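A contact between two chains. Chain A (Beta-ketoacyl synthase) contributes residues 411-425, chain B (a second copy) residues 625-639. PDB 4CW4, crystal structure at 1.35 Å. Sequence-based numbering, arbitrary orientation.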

# COMPACT_ATOMS: atom_id res chain seq x y z
N TYR A 411 -17.32 4.83 15.01
CA TYR A 411 -18.23 4.40 16.08
C TYR A 411 -18.08 2.90 16.31
O TYR A 411 -18.03 2.43 17.44
CB TYR A 411 -19.69 4.73 15.75
CG TYR A 411 -20.07 6.17 15.96
CD1 TYR A 411 -19.90 7.11 14.95
CD2 TYR A 411 -20.61 6.60 17.17
CE1 TYR A 411 -20.25 8.43 15.13
CE2 TYR A 411 -20.96 7.93 17.36
CZ TYR A 411 -20.77 8.84 16.33
OH TYR A 411 -21.10 10.17 16.47
N LEU A 412 -18.05 2.17 15.21
CA LEU A 412 -17.98 0.72 15.24
C LEU A 412 -16.64 0.22 15.77
O LEU A 412 -16.60 -0.70 16.59
CB LEU A 412 -18.24 0.15 13.84
CG LEU A 412 -19.70 0.11 13.38
CD1 LEU A 412 -20.38 1.46 13.40
CD2 LEU A 412 -19.78 -0.49 11.99
N THR A 413 -15.54 0.83 15.33
CA THR A 413 -14.23 0.36 15.78
C THR A 413 -14.04 0.60 17.28
O THR A 413 -13.55 -0.28 17.98
CB THR A 413 -13.04 0.96 14.98
OG1 THR A 413 -12.87 2.36 15.25
CG2 THR A 413 -13.24 0.79 13.47
N VAL A 414 -14.42 1.77 17.77
CA VAL A 414 -14.25 2.06 19.19
C VAL A 414 -15.15 1.17 20.04
O VAL A 414 -14.71 0.60 21.03
CB VAL A 414 -14.48 3.56 19.50
CG1 VAL A 414 -14.34 3.82 21.00
CG2 VAL A 414 -13.48 4.43 18.70
N ALA A 415 -16.41 1.04 19.65
CA ALA A 415 -17.35 0.20 20.39
C ALA A 415 -16.85 -1.23 20.46
O ALA A 415 -16.84 -1.84 21.53
CB ALA A 415 -18.74 0.26 19.78
N LYS A 416 -16.46 -1.79 19.31
CA LYS A 416 -16.00 -3.18 19.30
C LYS A 416 -14.72 -3.34 20.13
O LYS A 416 -14.52 -4.36 20.80
CB LYS A 416 -15.76 -3.69 17.88
CG LYS A 416 -17.01 -3.85 17.06
CD LYS A 416 -16.70 -4.36 15.67
CE LYS A 416 -16.27 -5.81 15.70
NZ LYS A 416 -15.94 -6.36 14.37
N ALA A 417 -13.85 -2.34 20.08
CA ALA A 417 -12.60 -2.41 20.85
C ALA A 417 -12.88 -2.47 22.35
O ALA A 417 -12.33 -3.31 23.08
CB ALA A 417 -11.68 -1.23 20.51
N VAL A 418 -13.74 -1.58 22.82
CA VAL A 418 -14.11 -1.56 24.22
C VAL A 418 -14.78 -2.88 24.64
O VAL A 418 -14.41 -3.47 25.66
CB VAL A 418 -14.97 -0.32 24.55
CG1 VAL A 418 -15.41 -0.35 26.01
CG2 VAL A 418 -14.17 0.96 24.30
N ALA A 419 -15.72 -3.38 23.83
CA ALA A 419 -16.39 -4.63 24.17
C ALA A 419 -15.37 -5.76 24.27
O ALA A 419 -15.46 -6.62 25.16
CB ALA A 419 -17.44 -4.97 23.13
N SER A 420 -14.39 -5.77 23.37
CA SER A 420 -13.41 -6.85 23.36
C SER A 420 -12.57 -6.81 24.63
O SER A 420 -12.25 -7.86 25.21
CB SER A 420 -12.53 -6.82 22.11
OG SER A 420 -11.60 -5.76 22.15
N ALA A 421 -12.23 -5.60 25.08
CA ALA A 421 -11.46 -5.44 26.29
C ALA A 421 -12.27 -5.89 27.52
O ALA A 421 -11.73 -6.50 28.43
CB ALA A 421 -10.98 -3.99 26.45
N VAL A 422 -13.56 -5.58 27.54
CA VAL A 422 -14.42 -6.02 28.64
C VAL A 422 -14.36 -7.54 28.78
O VAL A 422 -14.29 -8.07 29.88
CB VAL A 422 -15.87 -5.53 28.46
CG1 VAL A 422 -16.81 -6.20 29.46
CG2 VAL A 422 -15.94 -4.00 28.60
N GLN A 423 -14.37 -8.25 27.66
CA GLN A 423 -14.32 -9.71 27.73
C GLN A 423 -13.03 -10.21 28.36
O GLN A 423 -13.02 -11.27 28.97
CB GLN A 423 -14.45 -10.32 26.34
CG GLN A 423 -15.76 -10.02 25.65
CD GLN A 423 -16.02 -10.98 24.53
OE1 GLN A 423 -16.11 -10.60 23.36
NE2 GLN A 423 -16.14 -12.26 24.89
N ILE A 424 -11.95 -9.47 28.19
CA ILE A 424 -10.64 -9.95 28.61
C ILE A 424 -10.28 -9.50 30.01
O ILE A 424 -9.78 -10.30 30.79
CB ILE A 424 -9.54 -9.58 27.58
CG1 ILE A 424 -9.77 -10.35 26.27
CG2 ILE A 424 -8.16 -9.88 28.15
CD1 ILE A 424 -8.91 -9.89 25.08
N VAL A 425 -10.53 -8.23 30.35
CA VAL A 425 -10.12 -7.70 31.66
C VAL A 425 -11.29 -7.39 32.59
O VAL A 425 -11.09 -7.11 33.76
CB VAL A 425 -9.21 -6.42 31.54
CG1 VAL A 425 -7.95 -6.70 30.74
CG2 VAL A 425 -9.97 -5.25 30.92
N PRO B 625 -28.31 -6.11 13.38
CA PRO B 625 -27.41 -5.47 14.34
C PRO B 625 -26.01 -6.06 14.34
O PRO B 625 -25.83 -7.22 14.00
CB PRO B 625 -28.08 -5.75 15.69
CG PRO B 625 -28.99 -6.90 15.42
CD PRO B 625 -29.46 -6.74 14.03
N LEU B 626 -25.03 -5.24 14.71
CA LEU B 626 -23.66 -5.71 14.85
C LEU B 626 -23.55 -6.17 16.30
O LEU B 626 -23.48 -5.34 17.21
CB LEU B 626 -22.68 -4.57 14.55
CG LEU B 626 -21.20 -4.92 14.42
CD1 LEU B 626 -20.43 -3.71 13.92
CD2 LEU B 626 -20.60 -5.41 15.72
N VAL B 627 -23.57 -7.48 16.52
CA VAL B 627 -23.48 -8.04 17.87
C VAL B 627 -22.03 -8.39 18.13
O VAL B 627 -21.43 -9.08 17.33
CB VAL B 627 -24.35 -9.31 17.99
CG1 VAL B 627 -24.34 -9.83 19.42
CG2 VAL B 627 -25.76 -9.02 17.51
N TYR B 628 -21.48 -7.92 19.25
CA TYR B 628 -20.07 -8.15 19.55
C TYR B 628 -19.84 -9.65 19.68
O TYR B 628 -20.63 -10.35 20.32
CB TYR B 628 -19.67 -7.46 20.86
CG TYR B 628 -20.02 -5.99 20.93
CD1 TYR B 628 -19.68 -5.11 19.91
CD2 TYR B 628 -20.70 -5.47 22.02
CE1 TYR B 628 -20.00 -3.78 19.97
CE2 TYR B 628 -21.03 -4.14 22.09
CZ TYR B 628 -20.68 -3.29 21.06
OH TYR B 628 -21.00 -1.96 21.13
N LYS B 629 -18.75 -10.13 19.09
CA LYS B 629 -18.48 -11.56 19.07
C LYS B 629 -17.83 -12.06 20.35
O LYS B 629 -16.88 -11.47 20.86
CB LYS B 629 -17.63 -11.92 17.85
CG LYS B 629 -18.43 -11.90 16.54
CD LYS B 629 -17.59 -12.30 15.35
CE LYS B 629 -18.44 -12.67 14.14
NZ LYS B 629 -19.06 -11.49 13.46
N LYS B 630 -18.37 -13.15 20.88
CA LYS B 630 -17.80 -13.82 22.04
C LYS B 630 -16.42 -14.37 21.68
O LYS B 630 -16.25 -15.03 20.67
CB LYS B 630 -18.72 -14.96 22.49
CG LYS B 630 -18.18 -15.82 23.63
CD LYS B 630 -18.25 -15.08 24.96
CE LYS B 630 -17.98 -16.03 26.15
NZ LYS B 630 -16.55 -16.45 26.29
N ASP B 631 -15.46 -14.10 22.56
CA ASP B 631 -14.05 -14.43 22.37
C ASP B 631 -13.68 -15.62 23.25
O ASP B 631 -13.97 -15.61 24.45
CB ASP B 631 -13.22 -13.21 22.78
CG ASP B 631 -11.75 -13.37 22.48
OD1 ASP B 631 -11.39 -14.29 21.72
OD2 ASP B 631 -10.96 -12.56 23.01
N ALA B 632 -13.07 -16.65 22.67
CA ALA B 632 -12.58 -17.79 23.44
C ALA B 632 -11.07 -17.95 23.34
O ALA B 632 -10.50 -18.89 23.88
CB ALA B 632 -13.27 -19.08 23.00
N ARG B 633 -10.41 -17.02 22.65
CA ARG B 633 -8.98 -17.15 22.39
C ARG B 633 -8.13 -17.30 23.64
O ARG B 633 -7.20 -18.10 23.66
CB ARG B 633 -8.47 -15.95 21.58
CG ARG B 633 -8.96 -15.94 20.14
CD ARG B 633 -8.62 -14.64 19.43
NE ARG B 633 -9.12 -13.53 20.23
CZ ARG B 633 -8.73 -12.26 20.11
NH1 ARG B 633 -7.83 -11.89 19.20
NH2 ARG B 633 -9.25 -11.37 20.93
N PHE B 634 -8.45 -16.54 24.69
CA PHE B 634 -7.56 -16.41 25.84
C PHE B 634 -8.26 -16.78 27.14
O PHE B 634 -7.78 -16.45 28.23
CB PHE B 634 -7.00 -14.98 25.93
CG PHE B 634 -6.47 -14.46 24.63
CD1 PHE B 634 -5.47 -15.14 23.95
CD2 PHE B 634 -6.98 -13.30 24.06
CE1 PHE B 634 -5.00 -14.69 22.74
CE2 PHE B 634 -6.49 -12.83 22.85
CZ PHE B 634 -5.49 -13.52 22.19
N SER B 635 -9.37 -17.49 27.03
CA SER B 635 -10.18 -17.85 28.19
C SER B 635 -9.41 -18.62 29.24
O SER B 635 -9.67 -18.46 30.43
CB SER B 635 -11.39 -18.68 27.73
OG SER B 635 -12.12 -17.93 26.79
N ASP B 636 -8.44 -19.43 28.81
CA ASP B 636 -7.59 -20.19 29.73
C ASP B 636 -6.55 -19.33 30.44
O ASP B 636 -5.87 -19.81 31.34
CB ASP B 636 -6.86 -21.31 28.99
CG ASP B 636 -5.90 -20.81 27.95
OD1 ASP B 636 -6.31 -19.98 27.11
OD2 ASP B 636 -4.72 -21.24 27.98
N MET B 637 -6.43 -18.07 30.04
CA MET B 637 -5.46 -17.17 30.65
C MET B 637 -6.13 -16.29 31.70
O MET B 637 -5.47 -15.46 32.31
CB MET B 637 -4.83 -16.27 29.58
CG MET B 637 -4.32 -17.00 28.37
SD MET B 637 -3.43 -15.93 27.23
CE MET B 637 -1.74 -16.16 27.79
N LEU B 638 -7.43 -16.47 31.92
CA LEU B 638 -8.22 -15.56 32.74
C LEU B 638 -8.75 -16.22 34.01
O LEU B 638 -8.74 -17.44 34.12
CB LEU B 638 -9.40 -15.03 31.93
CG LEU B 638 -9.05 -14.43 30.57
CD1 LEU B 638 -10.29 -14.04 29.79
CD2 LEU B 638 -8.14 -13.22 30.75
N ASP B 639 -9.21 -15.38 34.94
CA ASP B 639 -9.85 -15.75 36.21
C ASP B 639 -8.83 -15.83 37.35
O ASP B 639 -8.42 -14.80 37.89
CB ASP B 639 -10.66 -17.05 36.13
CG ASP B 639 -11.69 -17.03 35.02
OD1 ASP B 639 -12.06 -15.93 34.56
OD2 ASP B 639 -12.12 -18.13 34.61
O HOH W 1 -12.29 -10.18 23.49

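An extended, mostly irregular segment of chain B lies along one side of a chain A helix, in a largely apolar contact supplemented by polar groups and a bridging water. Residues 411-425 of chain A are helical throughout, held by backbone hydrogen bonds such as K416(A) N to L412(A) O (2.9 Å) and A419(A) N to A415(A) O (3.0 Å). The chain B stretch begins with a short strand at 626-627, continues as loop and makes a 3-10 segment at 635-637. The two run in the same general sense: L412(A) lies nearest L626(B), K416(A) nearest Y628(B), Q423(A) nearest D631(B) and I424(A) nearest L638(B), with paired CA atoms 6.4 to 8.6 Å apart. Together the stretches bury 610 Å².

At the start of the contact, L626(B) points toward the helix, and its CD1 meets CD2 of L412(A) at 3.8 Å. The aliphatic part of K416(A) extends this apolar patch, its CD 4.0 Å from CD2 of L626(B), while its NZ is hydrogen-bonded elsewhere in the structure.

Y628(B) provides the central aromatic contact. The CB of A419(A) sits over one face of its ring, 3.6 Å from the centroid of Y628(B) and 18° off the ring normal, a CH-pi arrangement. Small side chains at A415(A) and A419(A), one helical turn apart and both directed toward chain B, let the ring lie close to the helix backbone; CE1 of Y628(B) comes within 4.1 Å of CA of K416(A). The ring's hydroxyl passes A415(A), with OH of Y628(B) 3.4 Å from CB of A415(A), and finds its hydrogen bonding elsewhere in the structure.

Farther along, the CA-to-CB bond of Q423(A) points toward chain B, and its side chain ends beside the backbone of K629(B) and D631(B). Its side-chain amide is probably turned over in the model, so the individual polar pairings remain open, but its burial of 96 Å² is the largest of any residue in the two stretches.

D631(B) joins local order to the interface. Its OD1 accepts from R633(B) N at 3.0 Å and from R633(B) NE at 2.8 Å, while D631(B) OD2 accepts from R633(B) NH2 at 2.9 Å; the latter two bonds belong to a salt bridge that braces the loop from within chain B. The same OD2 of D631(B) also accepts from water 1 at 2.8 Å, and this water donates to the carbonyl O of S420(A) at 2.9 Å, so a single water links the acid to the helix backbone.

I424(A) closes the contact with an apolar cluster. Its CB points sideways, but the end of its m, t side chain comes nearer, bringing CD1 to the edge of the F634(B) ring, 4.0 Å from CD2 of F634(B). L638(B) points toward the helix and packs against the same residue: its CD2 lies 4.2 Å from CG2 of I424(A) and 3.3 Å from the carbonyl O of I424(A).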